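Local atomic coordinates of extracellular solute-binding protein, family 3 (Methylophaga aminisulfidivorans MP, PDB entry 5SV6), a protein that is of unknown function but has a periplasmic binding protein-like architecture and is probably associated with the bacterial methanol dehydrogenase system. Residues 46-51 / 81-86; 68-73 / 281-286; 103-108 / 256-261. All blocks are in the same frame, centred on the assembly; numbering follows the deposited sequence.

Contact 1. Residues 46-51 / 81-86; sequences TLKVCA and ELEFVW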
loop_
_atom_site.group_PDB
_atom_site.type_symbol
_atom_site.label_atom_id
_atom_site.label_comp_id
_atom_site.label_asym_id
_atom_site.label_seq_id
_atom_site.Cartn_x
_atom_site.Cartn_y
_atom_site.Cartn_z
ATOM N N THR A 46 18.573 -13.815 15.508
ATOM C CA THR A 46 17.537 -13.894 14.476
ATOM C C THR A 46 16.691 -12.627 14.402
ATOM O O THR A 46 16.558 -11.906 15.385
ATOM C CB THR A 46 16.579 -15.070 14.715
ATOM O OG1 THR A 46 15.637 -14.713 15.733
ATOM C CG2 THR A 46 17.342 -16.324 15.119
ATOM N N LEU A 47 16.115 -12.363 13.230
ATOM C CA LEU A 47 15.187 -11.246 13.073
ATOM C C LEU A 47 13.793 -11.804 12.836
ATOM O O LEU A 47 13.516 -12.367 11.775
ATOM C CB LEU A 47 15.597 -10.359 11.892
ATOM C CG LEU A 47 14.837 -9.038 11.740
ATOM C CD1 LEU A 47 15.232 -8.051 12.840
ATOM C CD2 LEU A 47 15.053 -8.414 10.354
ATOM N N LYS A 48 12.922 -11.684 13.830
ATOM C CA LYS A 48 11.571 -12.219 13.704
ATOM C C LYS A 48 10.653 -11.189 13.059
ATOM O O LYS A 48 10.313 -10.177 13.674
ATOM C CB LYS A 48 11.020 -12.658 15.062
ATOM C CG LYS A 48 11.834 -13.756 15.727
ATOM C CD LYS A 48 11.239 -14.145 17.077
ATOM C CE LYS A 48 9.910 -14.867 16.902
ATOM N NZ LYS A 48 9.468 -15.565 18.153
ATOM N N VAL A 49 10.258 -11.460 11.821
ATOM C CA VAL A 49 9.461 -10.522 11.037
ATOM C C VAL A 49 8.012 -10.982 10.957
ATOM O O VAL A 49 7.730 -12.080 10.463
ATOM C CB VAL A 49 10.034 -10.381 9.612
ATOM C CG1 VAL A 49 9.100 -9.558 8.709
ATOM C CG2 VAL A 49 11.448 -9.786 9.661
ATOM N N CYS A 50 7.105 -10.147 11.460
ATOM C CA CYS A 50 5.670 -10.369 11.334
ATOM C C CYS A 50 5.287 -10.175 9.865
ATOM O O CYS A 50 5.555 -9.117 9.297
ATOM C CB CYS A 50 4.882 -9.357 12.190
ATOM S SG CYS A 50 5.478 -9.060 13.902
ATOM N N ALA A 51 4.670 -11.180 9.242
ATOM C CA ALA A 51 4.268 -11.043 7.833
ATOM C C ALA A 51 2.992 -11.781 7.496
ATOM O O ALA A 51 2.664 -12.805 8.106
ATOM C CB ALA A 51 5.401 -11.483 6.879
ATOM N N GLU A 81 19.669 -14.292 11.232
ATOM C CA GLU A 81 18.873 -15.268 10.516
ATOM C C GLU A 81 17.420 -14.802 10.472
ATOM O O GLU A 81 16.827 -14.502 11.505
ATOM C CB GLU A 81 18.960 -16.640 11.176
ATOM C CG GLU A 81 17.948 -17.614 10.610
ATOM C CD GLU A 81 18.222 -19.042 11.020
ATOM O OE1 GLU A 81 18.695 -19.252 12.157
ATOM O OE2 GLU A 81 17.972 -19.945 10.187
ATOM N N LEU A 82 16.857 -14.748 9.271
ATOM C CA LEU A 82 15.484 -14.308 9.089
ATOM C C LEU A 82 14.487 -15.386 9.501
ATOM O O LEU A 82 14.567 -16.536 9.060
ATOM C CB LEU A 82 15.265 -13.871 7.637
ATOM C CG LEU A 82 13.844 -13.564 7.175
ATOM C CD1 LEU A 82 13.200 -12.453 8.005
ATOM C CD2 LEU A 82 13.853 -13.215 5.700
ATOM N N GLU A 83 13.570 -15.011 10.383
ATOM C CA GLU A 83 12.493 -15.890 10.802
ATOM C C GLU A 83 11.165 -15.164 10.573
ATOM O O GLU A 83 10.870 -14.177 11.246
ATOM C CB GLU A 83 12.656 -16.241 12.292
ATOM C CG GLU A 83 11.524 -17.056 12.890
ATOM C CD GLU A 83 11.729 -17.357 14.371
ATOM O OE1 GLU A 83 12.879 -17.264 14.856
ATOM O OE2 GLU A 83 10.732 -17.673 15.054
ATOM N N PHE A 84 10.366 -15.646 9.632
ATOM C CA PHE A 84 9.029 -15.101 9.457
ATOM C C PHE A 84 8.048 -15.666 10.465
ATOM O O PHE A 84 8.070 -16.857 10.764
ATOM C CB PHE A 84 8.502 -15.401 8.062
ATOM C CG PHE A 84 9.110 -14.562 6.989
ATOM C CD1 PHE A 84 8.798 -13.211 6.884
ATOM C CD2 PHE A 84 9.962 -15.123 6.057
ATOM C CE1 PHE A 84 9.348 -12.443 5.887
ATOM C CE2 PHE A 84 10.506 -14.357 5.047
ATOM C CZ PHE A 84 10.206 -13.007 4.969
ATOM N N VAL A 85 7.176 -14.801 10.972
ATOM C CA VAL A 85 6.047 -15.225 11.777
ATOM C C VAL A 85 4.813 -14.868 10.982
ATOM O O VAL A 85 4.497 -13.695 10.807
ATOM C CB VAL A 85 6.019 -14.509 13.140
ATOM C CG1 VAL A 85 4.736 -14.820 13.884
ATOM C CG2 VAL A 85 7.235 -14.896 13.961
ATOM N N TRP A 86 4.133 -15.889 10.476
ATOM C CA TRP A 86 3.059 -15.700 9.503
ATOM C C TRP A 86 1.714 -15.479 10.164
ATOM O O TRP A 86 1.372 -16.152 11.140
ATOM C CB TRP A 86 2.992 -16.900 8.532
ATOM C CG TRP A 86 4.283 -17.133 7.788
ATOM C CD1 TRP A 86 5.215 -18.107 8.029
ATOM C CD2 TRP A 86 4.781 -16.368 6.683
ATOM N NE1 TRP A 86 6.261 -17.993 7.141
ATOM C CE2 TRP A 86 6.018 -16.931 6.305
ATOM C CE3 TRP A 86 4.298 -15.259 5.977
ATOM C CZ2 TRP A 86 6.784 -16.418 5.256
ATOM C CZ3 TRP A 86 5.056 -14.749 4.940
ATOM C CH2 TRP A 86 6.289 -15.329 4.585
#
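Lys48 and Glu83 leave neighbouring parallel strands on the same face and run side by side. The glutamate chain is extended, with CG anti to the backbone N (chi1 175°), and its carboxylate lies along the lysine's methylenes, OE2 of Glu83 being 3.5 Å from CE of Lys48. The ammonium is less close: Lys48 NZ to Glu83 OE2 is 4.0 Å, a long salt bridge. Val85 CG2 approaches the same lysine carbon.

On the other face the side chains are apolar. Val49 splits its two methyls between two partners: CG2 meets Leu82 CD1 at 3.6 Å, while CG1 lies alongside the Phe84 ring, 4.0 Å from its CE1. Leu82 CD1 sits over the centre of that ring on one face, and Trp86 CH2 comes over the rim of the opposite face, so the ring is held between its own strand neighbours. Ala51 CB touches both Phe84 CD1 and Trp86 CZ3, each at 3.8 Å. Helix 66-77, which connects the two parallel strands in a beta-alpha-beta crossover of the periplasmic binding protein fold, covers Leu82 and Phe84.

Five backbone bonds join the strands, among them Val49 N to Glu83 O at 2.8 Å and Val85 N to Val49 O at 2.8 Å. Being so long, the ion pair is probably weak, and the strands are likely to be held mainly by their backbone bonds and the apolar face.

Contact 2. Residues 68-73 / 281-286; sequences NQLAKI and AVLKDE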
loop_
_atom_site.group_PDB
_atom_site.type_symbol
_atom_site.label_atom_id
_atom_site.label_comp_id
_atom_site.label_asym_id
_atom_site.label_seq_id
_atom_site.Cartn_x
_atom_site.Cartn_y
_atom_site.Cartn_z
ATOM N N ASN A 68 8.828 -9.305 1.405
ATOM C CA ASN A 68 9.548 -10.511 1.793
ATOM C C ASN A 68 11.012 -10.381 1.364
ATOM O O ASN A 68 11.933 -10.766 2.098
ATOM C CB ASN A 68 8.927 -11.769 1.165
ATOM C CG ASN A 68 7.470 -11.966 1.549
ATOM O OD1 ASN A 68 6.653 -12.402 0.734
ATOM N ND2 ASN A 68 7.137 -11.646 2.791
ATOM N N GLN A 69 11.214 -9.841 0.163
ATOM C CA GLN A 69 12.548 -9.566 -0.351
ATOM C C GLN A 69 13.263 -8.547 0.527
ATOM O O GLN A 69 14.444 -8.698 0.827
ATOM C CB GLN A 69 12.476 -8.998 -1.771
ATOM C CG GLN A 69 12.382 -10.021 -2.866
ATOM C CD GLN A 69 12.963 -9.486 -4.160
ATOM O OE1 GLN A 69 12.228 -9.086 -5.066
ATOM N NE2 GLN A 69 14.293 -9.446 -4.245
ATOM N N LEU A 70 12.548 -7.499 0.913
ATOM C CA LEU A 70 13.121 -6.456 1.754
ATOM C C LEU A 70 13.536 -7.008 3.108
ATOM O O LEU A 70 14.532 -6.572 3.676
ATOM C CB LEU A 70 12.123 -5.312 1.947
ATOM C CG LEU A 70 11.810 -4.520 0.677
ATOM C CD1 LEU A 70 10.747 -3.468 0.942
ATOM C CD2 LEU A 70 13.096 -3.893 0.097
ATOM N N ALA A 71 12.762 -7.961 3.620
ATOM C CA ALA A 71 13.043 -8.551 4.926
ATOM C C ALA A 71 14.360 -9.323 4.879
ATOM O O ALA A 71 15.153 -9.295 5.823
ATOM C CB ALA A 71 11.897 -9.473 5.345
ATOM N N LYS A 72 14.580 -10.017 3.769
ATOM C CA LYS A 72 15.816 -10.775 3.564
ATOM C C LYS A 72 17.029 -9.835 3.525
ATOM O O LYS A 72 18.039 -10.071 4.201
ATOM C CB LYS A 72 15.671 -11.653 2.307
ATOM C CG LYS A 72 16.928 -12.336 1.735
ATOM C CD LYS A 72 17.866 -12.914 2.770
ATOM C CE LYS A 72 17.200 -13.857 3.749
ATOM N NZ LYS A 72 17.666 -13.469 5.124
ATOM N N ILE A 73 16.922 -8.759 2.757
ATOM C CA ILE A 73 17.954 -7.733 2.741
ATOM C C ILE A 73 18.217 -7.182 4.146
ATOM O O ILE A 73 19.369 -7.085 4.579
ATOM C CB ILE A 73 17.573 -6.583 1.790
ATOM C CG1 ILE A 73 17.557 -7.090 0.343
ATOM C CG2 ILE A 73 18.529 -5.421 1.942
ATOM C CD1 ILE A 73 17.042 -6.074 -0.654
ATOM N N ALA A 281 16.509 -0.767 -5.080
ATOM C CA ALA A 281 16.488 -1.590 -6.290
ATOM C C ALA A 281 15.291 -2.540 -6.335
ATOM O O ALA A 281 14.660 -2.702 -7.371
ATOM C CB ALA A 281 17.785 -2.366 -6.434
ATOM N N VAL A 282 14.990 -3.166 -5.207
ATOM C CA VAL A 282 13.813 -4.019 -5.099
ATOM C C VAL A 282 12.548 -3.223 -5.397
ATOM O O VAL A 282 11.691 -3.658 -6.165
ATOM C CB VAL A 282 13.704 -4.644 -3.686
ATOM C CG1 VAL A 282 12.320 -5.258 -3.461
ATOM C CG2 VAL A 282 14.793 -5.685 -3.488
ATOM N N LEU A 283 12.444 -2.045 -4.792
ATOM C CA LEU A 283 11.250 -1.229 -4.929
ATOM C C LEU A 283 11.059 -0.775 -6.372
ATOM O O LEU A 283 9.959 -0.778 -6.897
ATOM C CB LEU A 283 11.347 -0.011 -4.015
ATOM C CG LEU A 283 11.361 -0.286 -2.516
ATOM C CD1 LEU A 283 11.702 0.980 -1.769
ATOM C CD2 LEU A 283 10.015 -0.837 -2.083
ATOM N N LYS A 284 12.155 -0.389 -7.004
ATOM C CA LYS A 284 12.137 0.096 -8.380
ATOM C C LYS A 284 11.812 -1.046 -9.345
ATOM O O LYS A 284 11.034 -0.881 -10.283
ATOM C CB LYS A 284 13.513 0.691 -8.692
ATOM C CG LYS A 284 13.644 1.463 -9.986
ATOM C CD LYS A 284 14.896 2.338 -9.897
ATOM C CE LYS A 284 15.115 3.163 -11.156
ATOM N NZ LYS A 284 15.215 2.293 -12.356
ATOM N N ASP A 285 12.399 -2.212 -9.100
ATOM C CA ASP A 285 12.100 -3.395 -9.904
ATOM C C ASP A 285 10.626 -3.768 -9.830
ATOM O O ASP A 285 10.029 -4.204 -10.818
ATOM C CB ASP A 285 12.946 -4.570 -9.439
ATOM C CG ASP A 285 12.580 -5.852 -10.130
ATOM O OD1 ASP A 285 13.027 -6.041 -11.278
ATOM O OD2 ASP A 285 11.850 -6.669 -9.519
ATOM N N GLU A 286 10.044 -3.592 -8.651
ATOM C CA GLU A 286 8.624 -3.849 -8.453
ATOM C C GLU A 286 7.745 -2.897 -9.277
ATOM O O GLU A 286 6.602 -3.223 -9.596
ATOM C CB GLU A 286 8.280 -3.742 -6.960
ATOM C CG GLU A 286 6.804 -4.001 -6.623
ATOM C CD GLU A 286 6.394 -5.478 -6.680
ATOM O OE1 GLU A 286 7.262 -6.361 -6.861
ATOM O OE2 GLU A 286 5.183 -5.750 -6.526
HETATM O O HOH W 1 9.393 -7.562 -5.878
#
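Val282 has CG1 anti to its backbone nitrogen (chi1 166°) and CG2 anti to its carbonyl carbon, which spreads the two methyls toward different residues of helix 66-77. Leu70, turned with CG anti to the carbonyl carbon (chi1 -67°), sends CD2 across to the first of them, 3.9 Å from CG1 of Val282. The other methyl of the valine, CG2, is met by Ile73, whose extended CG1-CD1 arm runs antiparallel to the valine side chain and brings CD1 of Ile73 to 3.6 Å from CG2 of Val282. Leu70 also uses its second methyl, CD1, 4.1 Å from Leu283 CD2, and the two leucine side chains are roughly perpendicular.

The helices run nearly antiparallel, at 165°, with the axes of the two segments 10.5 Å apart. This pair joins the first helix of the chain, the crossover between strands 47-52 and 82-87, to the last one, helix 276-286, so that the C-terminal part of this binding-protein-like fold returns to pack against its N-terminal part. Tyr123 and Tyr124 of strand 118-133 touch Leu70 and Leu283 respectively.

At one border of the apolar seam are polar groups: exposed Gln69 and the buried Glu286. Gln69 lies obliquely across Val282, its amide NE2 3.9 Å from CG2 of the valine. A water lies 2.6 Å from Glu286 OE1, at hydrogen-bonding distance, and 3.3 Å from Gln69 OE1, at best a weak link. The other carboxylate oxygen of Glu286, OE2, forms a salt bridge with Arg221.

Contact 3. Residues 103-108 / 256-261; sequences QCDVVM and AVRSDD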
loop_
_atom_site.group_PDB
_atom_site.type_symbol
_atom_site.label_atom_id
_atom_site.label_comp_id
_atom_site.label_asym_id
_atom_site.label_seq_id
_atom_site.Cartn_x
_atom_site.Cartn_y
_atom_site.Cartn_z
ATOM N N GLN A 103 4.658 -11.472 19.452
ATOM C CA GLN A 103 4.763 -12.697 18.657
ATOM C C GLN A 103 5.892 -12.594 17.643
ATOM O O GLN A 103 6.283 -13.581 17.024
ATOM C CB GLN A 103 3.455 -12.959 17.912
ATOM C CG GLN A 103 2.245 -13.115 18.798
ATOM C CD GLN A 103 2.350 -14.304 19.714
ATOM O OE1 GLN A 103 2.510 -14.156 20.929
ATOM N NE2 GLN A 103 2.260 -15.502 19.141
ATOM N N CYS A 104 6.392 -11.380 17.473
ATOM C CA CYS A 104 7.458 -11.070 16.533
ATOM C C CYS A 104 7.831 -9.614 16.771
ATOM O O CYS A 104 7.164 -8.916 17.545
ATOM C CB CYS A 104 7.044 -11.320 15.075
ATOM S SG CYS A 104 5.329 -10.934 14.671
ATOM N N ASP A 105 8.891 -9.168 16.111
ATOM C CA ASP A 105 9.593 -7.967 16.532
ATOM C C ASP A 105 9.624 -6.864 15.501
ATOM O O ASP A 105 9.915 -5.731 15.833
ATOM C CB ASP A 105 11.023 -8.332 16.921
ATOM C CG ASP A 105 11.064 -9.339 18.048
ATOM O OD1 ASP A 105 10.114 -9.350 18.869
ATOM O OD2 ASP A 105 12.023 -10.127 18.096
ATOM N N VAL A 106 9.305 -7.194 14.255
ATOM C CA VAL A 106 9.444 -6.239 13.159
ATOM C C VAL A 106 8.245 -6.307 12.232
ATOM O O VAL A 106 7.807 -7.395 11.867
ATOM C CB VAL A 106 10.723 -6.537 12.345
ATOM C CG1 VAL A 106 10.762 -5.714 11.067
ATOM C CG2 VAL A 106 11.965 -6.285 13.197
ATOM N N VAL A 107 7.698 -5.143 11.885
ATOM C CA VAL A 107 6.731 -5.044 10.797
ATOM C C VAL A 107 7.338 -4.236 9.655
ATOM O O VAL A 107 7.856 -3.137 9.865
ATOM C CB VAL A 107 5.390 -4.451 11.268
ATOM C CG1 VAL A 107 4.501 -4.111 10.074
ATOM C CG2 VAL A 107 4.683 -5.460 12.175
HETATM N N MSE A 108 7.272 -4.776 8.441
HETATM C CA MSE A 108 8.068 -4.226 7.334
HETATM C C MSE A 108 7.637 -2.857 6.799
HETATM O O MSE A 108 8.477 -2.079 6.359
HETATM C CB MSE A 108 8.165 -5.227 6.173
HETATM C CG MSE A 108 8.970 -6.486 6.503
HETATM SE SE MSE A 108 10.792 -6.102 7.136
HETATM C CE MSE A 108 11.511 -5.142 5.588
ATOM N N ALA A 256 8.526 -0.922 11.465
ATOM C CA ALA A 256 7.994 -0.691 12.810
ATOM C C ALA A 256 8.483 -1.745 13.789
ATOM O O ALA A 256 8.568 -2.931 13.447
ATOM C CB ALA A 256 6.465 -0.676 12.793
ATOM N N VAL A 257 8.807 -1.307 15.005
ATOM C CA VAL A 257 9.056 -2.219 16.122
ATOM C C VAL A 257 8.259 -1.691 17.317
ATOM O O VAL A 257 7.757 -0.573 17.268
ATOM C CB VAL A 257 10.561 -2.273 16.490
ATOM C CG1 VAL A 257 11.406 -2.603 15.264
ATOM C CG2 VAL A 257 11.016 -0.947 17.086
ATOM N N ARG A 258 8.136 -2.475 18.388
ATOM C CA ARG A 258 7.501 -1.960 19.609
ATOM C C ARG A 258 8.229 -0.715 20.120
ATOM O O ARG A 258 9.435 -0.589 19.950
ATOM C CB ARG A 258 7.469 -3.024 20.705
ATOM C CG ARG A 258 6.546 -4.212 20.398
ATOM C CD ARG A 258 6.681 -5.254 21.495
ATOM N NE ARG A 258 8.004 -5.875 21.469
ATOM C CZ ARG A 258 8.332 -6.871 20.655
ATOM N NH1 ARG A 258 7.437 -7.344 19.802
ATOM N NH2 ARG A 258 9.553 -7.384 20.685
ATOM N N SER A 259 7.493 0.201 20.746
ATOM C CA SER A 259 8.052 1.495 21.154
ATOM C C SER A 259 9.251 1.378 22.105
ATOM O O SER A 259 10.145 2.228 22.109
ATOM C CB SER A 259 6.961 2.362 21.787
ATOM O OG SER A 259 7.525 3.505 22.399
ATOM N N ASP A 260 9.278 0.318 22.900
ATOM C CA ASP A 260 10.349 0.125 23.873
ATOM C C ASP A 260 11.601 -0.550 23.286
ATOM O O ASP A 260 12.624 -0.670 23.969
ATOM C CB ASP A 260 9.833 -0.706 25.043
ATOM C CG ASP A 260 9.460 -2.107 24.628
ATOM O OD1 ASP A 260 8.303 -2.321 24.199
ATOM O OD2 ASP A 260 10.333 -2.995 24.700
ATOM N N ASP A 261 11.513 -0.999 22.034
ATOM C CA ASP A 261 12.601 -1.755 21.403
ATOM C C ASP A 261 13.562 -0.807 20.721
ATOM O O ASP A 261 13.833 -0.929 19.527
ATOM C CB ASP A 261 12.060 -2.762 20.379
ATOM C CG ASP A 261 12.053 -4.192 20.902
ATOM O OD1 ASP A 261 12.367 -4.403 22.094
ATOM O OD2 ASP A 261 11.715 -5.112 20.127
HETATM O O HOH W 2 9.612 -4.924 18.442
#
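Arg258 carries the charged part, its guanidinium meeting two oxygens near its own plane. NH2 of Arg258 gives a nearly straight bond to Asp105 OD1 (2.7 Å, 174°), approaching from above the carboxylate plane; the two flat groups are turned 79° apart. NH1 of Arg258 reaches Cys104 O at 2.8 Å and also bonds Leu99 O. The bend at chi3 (-68°) swings the guanidinium toward Asp105, where NH2 of Arg258 also pairs with Asp261 OD2 at 3.2 Å. Exchanging this arginine for a leucine would probably deprive Asp105 and Asp261 of their shared positive partner and leave two like charges close together.

A water over the guanidinium face donates to Asp105 O and Asp261 OD2 and accepts from Arg258 N.

The backbone bonds are those of an antiparallel hydrogen-bonded pair: Val107 N to Ala256 O and Ala256 N to Val107 O, both 2.8 Å. Here strand 247-257 returns from far along the chain to join the first lobe's sheet beside strand 106-111, as in periplasmic binding proteins.

Among apolar groups, Val107 CB and Ala256 CB lie 4.2 Å apart, and Val106 CG2 approaches Val257 CG1 at 4.3 Å, where helix 262-274 covers both valines.

How the contacts relate
Contacts 1 and 3 belong to one sheet: strand 47-52 sits between strands 82-87 and 106-111, and strand 247-257 follows on, parallel pairing giving way to antiparallel. The Cys50-Cys104 disulfide and a probable backbone hydrogen bond from Cys50 N to Val106 O join them. Contact 2 is a helix pair, made by side chains alone; its helix 66-77 packs on contact 1 through Asn68 and Ala71 against Phe84, and on contact 3 through Leu70 against Met108. Contact 3 is the buried one, with an arginine-aspartate salt-bridge network. Contacts 1 and 2 are partly buried: contact 1 sets an apolar face against a charged one, contact 2 is an apolar seam with polar groups at one border.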